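Local coordinates for protein deoxycytidylate deaminase (Cyanophage S-TIM5, PDB 4P9E) that probably catalyses the zinc-dependent hydrolytic deamination of dCMP to dUMP, and is inhibited allosterically by dTTP, at residues 17-22 with 43-48; 95-100 with 123-128. One frame throughout, in Å; residues are numbered along the deposited sequence.

Contact 1: residues 17-22 with 43-48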
loop_
_atom_site.group_PDB
_atom_site.type_symbol
_atom_site.label_atom_id
_atom_site.label_comp_id
_atom_site.label_asym_id
_atom_site.label_seq_id
_atom_site.Cartn_x
_atom_site.Cartn_y
_atom_site.Cartn_z
ATOM N N GLU A 17 24.556 -11.368 -6.972
ATOM C CA GLU A 17 25.375 -12.277 -7.768
ATOM C C GLU A 17 24.656 -13.558 -8.163
ATOM O O GLU A 17 24.811 -14.032 -9.288
ATOM C CB GLU A 17 26.654 -12.641 -7.033
ATOM C CG GLU A 17 27.734 -11.605 -7.150
ATOM C CD GLU A 17 28.907 -11.897 -6.234
ATOM O OE1 GLU A 17 29.625 -10.942 -5.889
ATOM O OE2 GLU A 17 29.119 -13.075 -5.859
ATOM N N LEU A 18 23.899 -14.132 -7.234
ATOM C CA LEU A 18 23.052 -15.289 -7.530
ATOM C C LEU A 18 22.142 -14.993 -8.704
ATOM O O LEU A 18 21.911 -15.841 -9.568
ATOM C CB LEU A 18 22.165 -15.605 -6.337
ATOM C CG LEU A 18 22.323 -16.953 -5.668
ATOM C CD1 LEU A 18 23.792 -17.268 -5.469
ATOM C CD2 LEU A 18 21.614 -16.908 -4.338
ATOM N N PHE A 19 21.613 -13.780 -8.740
ATOM C CA PHE A 19 20.674 -13.436 -9.792
ATOM C C PHE A 19 21.310 -12.978 -11.085
ATOM O O PHE A 19 20.695 -13.090 -12.129
ATOM C CB PHE A 19 19.623 -12.452 -9.294
ATOM C CG PHE A 19 18.595 -13.102 -8.428
ATOM C CD1 PHE A 19 17.588 -13.874 -8.992
ATOM C CD2 PHE A 19 18.654 -12.989 -7.051
ATOM C CE1 PHE A 19 16.642 -14.500 -8.193
ATOM C CE2 PHE A 19 17.716 -13.614 -6.249
ATOM C CZ PHE A 19 16.708 -14.372 -6.815
ATOM N N SER A 20 22.541 -12.487 -11.032
ATOM C CA SER A 20 23.236 -12.144 -12.269
ATOM C C SER A 20 23.391 -13.385 -13.137
ATOM O O SER A 20 23.357 -13.298 -14.360
ATOM C CB SER A 20 24.604 -11.503 -12.003
ATOM O OG SER A 20 25.487 -12.400 -11.359
ATOM N N GLN A 21 23.515 -14.545 -12.502
ATOM C CA GLN A 21 23.799 -15.777 -13.223
ATOM C C GLN A 21 22.564 -16.411 -13.851
ATOM O O GLN A 21 22.668 -17.386 -14.585
ATOM C CB GLN A 21 24.504 -16.769 -12.304
ATOM C CG GLN A 21 25.804 -16.233 -11.758
ATOM C CD GLN A 21 26.888 -16.136 -12.817
ATOM O OE1 GLN A 21 27.386 -17.158 -13.294
ATOM N NE2 GLN A 21 27.267 -14.907 -13.188
ATOM N N VAL A 22 21.399 -15.847 -13.563
ATOM C CA VAL A 22 20.147 -16.284 -14.164
ATOM C C VAL A 22 20.019 -15.677 -15.555
ATOM O O VAL A 22 19.354 -16.225 -16.438
ATOM C CB VAL A 22 18.955 -15.857 -13.287
ATOM C CG1 VAL A 22 17.632 -16.055 -14.006
ATOM C CG2 VAL A 22 18.967 -16.617 -11.965
ATOM N N HIS A 43 14.290 -7.760 -6.981
ATOM C CA HIS A 43 15.518 -8.249 -7.574
ATOM C C HIS A 43 15.387 -8.121 -9.078
ATOM O O HIS A 43 14.308 -7.864 -9.592
ATOM C CB HIS A 43 15.790 -9.686 -7.150
ATOM C CG HIS A 43 14.690 -10.633 -7.502
ATOM N ND1 HIS A 43 14.777 -11.512 -8.553
ATOM C CD2 HIS A 43 13.472 -10.820 -6.945
ATOM C CE1 HIS A 43 13.655 -12.214 -8.633
ATOM N NE2 HIS A 43 12.855 -11.812 -7.667
ATOM N N GLY A 44 16.487 -8.282 -9.785
ATOM C CA GLY A 44 16.488 -8.007 -11.197
ATOM C C GLY A 44 17.785 -8.441 -11.828
ATOM O O GLY A 44 18.836 -8.488 -11.196
ATOM N N TRP A 45 17.700 -8.775 -13.100
ATOM C CA TRP A 45 18.880 -9.133 -13.827
ATOM C C TRP A 45 18.756 -8.644 -15.253
ATOM O O TRP A 45 17.734 -8.094 -15.659
ATOM C CB TRP A 45 19.130 -10.641 -13.755
ATOM C CG TRP A 45 18.012 -11.487 -14.305
ATOM C CD1 TRP A 45 17.799 -11.810 -15.614
ATOM C CD2 TRP A 45 16.956 -12.123 -13.562
ATOM N NE1 TRP A 45 16.691 -12.595 -15.734
ATOM C CE2 TRP A 45 16.151 -12.805 -14.500
ATOM C CE3 TRP A 45 16.615 -12.174 -12.205
ATOM C CZ2 TRP A 45 15.017 -13.535 -14.120
ATOM C CZ3 TRP A 45 15.490 -12.903 -11.826
ATOM C CH2 TRP A 45 14.706 -13.575 -12.781
ATOM N N ASN A 46 19.815 -8.746 -16.034
ATOM C CA ASN A 46 19.736 -8.161 -17.362
ATOM C C ASN A 46 19.205 -9.132 -18.407
ATOM O O ASN A 46 19.515 -10.314 -18.387
ATOM C CB ASN A 46 21.060 -7.514 -17.781
ATOM C CG ASN A 46 22.173 -8.506 -17.916
ATOM O OD1 ASN A 46 22.090 -9.619 -17.413
ATOM N ND2 ASN A 46 23.226 -8.112 -18.607
ATOM N N GLY A 47 18.377 -8.627 -19.310
ATOM C CA GLY A 47 17.802 -9.463 -20.335
ATOM C C GLY A 47 16.587 -8.883 -21.017
ATOM O O GLY A 47 16.210 -7.740 -20.802
ATOM N N THR A 48 15.976 -9.706 -21.853
ATOM C CA THR A 48 14.810 -9.325 -22.646
ATOM C C THR A 48 13.520 -9.418 -21.836
ATOM O O THR A 48 13.422 -10.214 -20.893
ATOM C CB THR A 48 14.659 -10.231 -23.894
ATOM O OG1 THR A 48 14.290 -11.561 -23.493
ATOM C CG2 THR A 48 15.950 -10.264 -24.680
#
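The ring of Phe19 carries His43 ND1 over one face, shifted toward the rim, with CE1 of Phe19 the nearest atom to ND1 of His43 at 3.5 Å. The two rings are inclined at 35° with centroids 4.4 Å apart, too tilted for a parallel stack and too flat for a T-shape. Trp45 meets Phe19 differently: the planes are almost parallel, at 4°, yet the centroid of its six-membered ring is 5.9 Å from that of Phe19, so the rings lie rim to rim and neither covers the other. Phe19 CD1 and Trp45 CZ3 make this contact at 3.7 Å. One face of the indole receives Val22 CG1, 3.8 Å from the six-membered centroid and 20° off the ring normal, a CH-pi geometry. Val22 CG1 is anti to the backbone N, which directs this methyl to the indole. No hydrogen bond joins the segments; the contact is an aromatic cluster with a valine methyl over the indole. Two of its three rings, His43 and Trp45, bind dCMP and dTTP in other structures of this protein. It joins the C-terminal end of helix 6-20 to strand 39-45, within this chain an outer strand, antiparallel to 31-36. His43 O accepts a hydrogen bond from Lys78 NZ and Trp45 O one from Asn74 ND2, both of helix 71-80, while Thr15 and Ile8 of a second subunit pack on Phe19 and Trp45.

Contact 2: residues 95-100 with 123-128. With ZN (zinc ion), chain B.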
loop_
_atom_site.group_PDB
_atom_site.type_symbol
_atom_site.label_atom_id
_atom_site.label_comp_id
_atom_site.label_asym_id
_atom_site.label_seq_id
_atom_site.Cartn_x
_atom_site.Cartn_y
_atom_site.Cartn_z
ATOM N N HIS A 95 27.231 -4.648 -10.755
ATOM C CA HIS A 95 27.988 -3.673 -11.514
ATOM C C HIS A 95 27.601 -2.243 -11.226
ATOM O O HIS A 95 26.462 -1.967 -10.885
ATOM C CB HIS A 95 27.851 -3.938 -13.002
ATOM C CG HIS A 95 28.468 -5.229 -13.434
ATOM N ND1 HIS A 95 27.919 -6.453 -13.118
ATOM C CD2 HIS A 95 29.601 -5.481 -14.123
ATOM C CE1 HIS A 95 28.684 -7.409 -13.615
ATOM N NE2 HIS A 95 29.705 -6.852 -14.236
ATOM N N SER A 96 28.587 -1.356 -11.329
ATOM C CA SER A 96 28.373 0.079 -11.422
ATOM C C SER A 96 27.306 0.309 -12.497
ATOM O O SER A 96 27.313 -0.376 -13.514
ATOM C CB SER A 96 29.711 0.760 -11.768
ATOM O OG SER A 96 29.576 1.884 -12.632
ATOM N N PRO A 97 26.343 1.218 -12.252
ATOM C CA PRO A 97 25.291 1.434 -13.253
ATOM C C PRO A 97 25.637 2.407 -14.378
ATOM O O PRO A 97 26.418 3.331 -14.197
ATOM C CB PRO A 97 24.120 1.977 -12.427
ATOM C CG PRO A 97 24.744 2.566 -11.251
ATOM C CD PRO A 97 25.949 1.744 -10.938
ATOM N N CYS A 98 25.030 2.174 -15.534
ATOM C CA CYS A 98 25.176 3.034 -16.705
ATOM C C CYS A 98 24.554 4.396 -16.430
ATOM O O CYS A 98 23.877 4.565 -15.423
ATOM C CB CYS A 98 24.530 2.364 -17.931
ATOM S SG CYS A 98 22.717 2.447 -18.032
ATOM N N PRO A 99 24.794 5.385 -17.309
ATOM C CA PRO A 99 24.153 6.684 -17.091
ATOM C C PRO A 99 22.616 6.648 -17.097
ATOM O O PRO A 99 22.026 7.413 -16.340
ATOM C CB PRO A 99 24.678 7.525 -18.261
ATOM C CG PRO A 99 25.994 6.944 -18.553
ATOM C CD PRO A 99 25.810 5.467 -18.376
ATOM N N ASP A 100 21.995 5.791 -17.911
ATOM C CA ASP A 100 20.532 5.727 -18.005
ATOM C C ASP A 100 19.893 5.154 -16.734
ATOM O O ASP A 100 18.804 5.565 -16.323
ATOM C CB ASP A 100 20.085 4.896 -19.216
ATOM C CG ASP A 100 20.699 5.381 -20.535
ATOM O OD1 ASP A 100 20.928 6.615 -20.677
ATOM O OD2 ASP A 100 20.954 4.521 -21.425
ATOM N N ASP A 123 30.870 7.176 -15.678
ATOM C CA ASP A 123 30.037 8.367 -15.669
ATOM C C ASP A 123 28.815 8.206 -14.773
ATOM O O ASP A 123 28.428 9.136 -14.076
ATOM C CB ASP A 123 29.609 8.723 -17.091
ATOM C CG ASP A 123 30.784 9.043 -17.993
ATOM O OD1 ASP A 123 31.856 9.406 -17.470
ATOM O OD2 ASP A 123 30.639 8.931 -19.226
ATOM N N GLY A 124 28.200 7.030 -14.801
ATOM C CA GLY A 124 27.033 6.774 -13.982
ATOM C C GLY A 124 27.362 7.109 -12.546
ATOM O O GLY A 124 26.596 7.758 -11.845
ATOM N N ILE A 125 28.546 6.681 -12.133
ATOM C CA ILE A 125 29.018 6.833 -10.771
ATOM C C ILE A 125 29.131 8.282 -10.286
ATOM O O ILE A 125 28.681 8.609 -9.190
ATOM C CB ILE A 125 30.379 6.147 -10.615
ATOM C CG1 ILE A 125 30.257 4.677 -10.990
ATOM C CG2 ILE A 125 30.903 6.306 -9.197
ATOM C CD1 ILE A 125 29.305 3.934 -10.102
ATOM N N ASP A 126 29.739 9.153 -11.083
ATOM C CA ASP A 126 29.932 10.524 -10.622
ATOM C C ASP A 126 28.611 11.295 -10.652
ATOM O O ASP A 126 28.358 12.163 -9.810
ATOM C CB ASP A 126 31.056 11.240 -11.391
ATOM C CG ASP A 126 30.628 11.705 -12.767
ATOM O OD1 ASP A 126 29.836 10.979 -13.400
ATOM O OD2 ASP A 126 31.079 12.791 -13.214
ATOM N N VAL A 127 27.747 10.949 -11.595
ATOM C CA VAL A 127 26.444 11.582 -11.628
ATOM C C VAL A 127 25.597 11.219 -10.417
ATOM O O VAL A 127 24.970 12.089 -9.816
ATOM C CB VAL A 127 25.716 11.313 -12.940
ATOM C CG1 VAL A 127 24.228 11.135 -12.701
ATOM C CG2 VAL A 127 25.978 12.476 -13.888
ATOM N N LEU A 128 25.596 9.944 -10.047
ATOM C CA LEU A 128 24.915 9.525 -8.834
ATOM C C LEU A 128 25.388 10.383 -7.656
ATOM O O LEU A 128 24.599 10.757 -6.781
ATOM C CB LEU A 128 25.177 8.042 -8.551
ATOM C CG LEU A 128 24.511 6.951 -9.400
ATOM C CD1 LEU A 128 25.311 5.674 -9.335
ATOM C CD2 LEU A 128 23.094 6.659 -8.948
HETATM ZN ZN ZN B . 22.101 0.625 -17.000
HETATM O O HOH W 1 23.601 -0.676 -15.568
#
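Ile125 sets its CG1 anti to the carbonyl carbon (chi1 -58°), which puts CG1 3.3 Å from Ser96 OG; the second torsion (chi2 -62°) brings Ile125 CD1 equally close to that oxygen. In Leu128 the second torsion places CD1 roughly anti to CA (chi2 157°), and CD1 meets Pro97 CG at 3.7 Å. Pro97 thus packs against two side chains about one helical turn apart: its CG on Leu128 and, more loosely, its CD on Ile125 CD1 at 4.1 Å, where the two side chains cross at about a right angle. Just before Ile125, Gly124 lets the backbones draw together, since a CB there would clash with Pro97 O. Its CA is 4.2 Å from CA of Pro99, and the Gly124 CA-H points at Pro97 O with 169° at the hydrogen, a nearly straight C-H...O contact; no conventional hydrogen bond joins the segments. Cys98 turns the other way: its CB points away from helix 123-130, and its SG binds the zinc ion at 2.2 Å. The metal is completed by His70, Cys101 and a water that also accepts a bond from Cys98 N. As the N-cap of helix 99-107, Cys98 additionally uses SG to cap a backbone N just beyond Asp100. This is the zinc-bearing turn expected of a cytidine deaminase fold, with helix 123-130 packed against its Ser96, Pro97 and Pro99. Pro97 and Leu128 both also touch Ser102 and Ile105 of helix 99-107, and Ile125 and Ser96 reach Tyr115 of strand 112-115. Beyond the chain, Phe67 of a third subunit packs on Pro99 and Val127.

From the N terminus, helix 6-20 runs into contact 1, which closes a loop of 20 residues holding strand 31-36 and most of strand 39-45. The chain then passes through helix 71-80 and strand 90-93 to contact 2, whose 22-residue loop holds most of helix 99-107 and strand 112-115. The contacts follow in series, neither nesting nor crossing. Their centres are 18 Å apart on opposite sides of the chain's centre, and their nearest atoms, about 6 Å apart, do not touch. Contact 1 ties the first helix to strand 39-45, outermost within this chain; contact 2 ties the zinc turn to the helix preceding the chain's other outermost strand, 134-137.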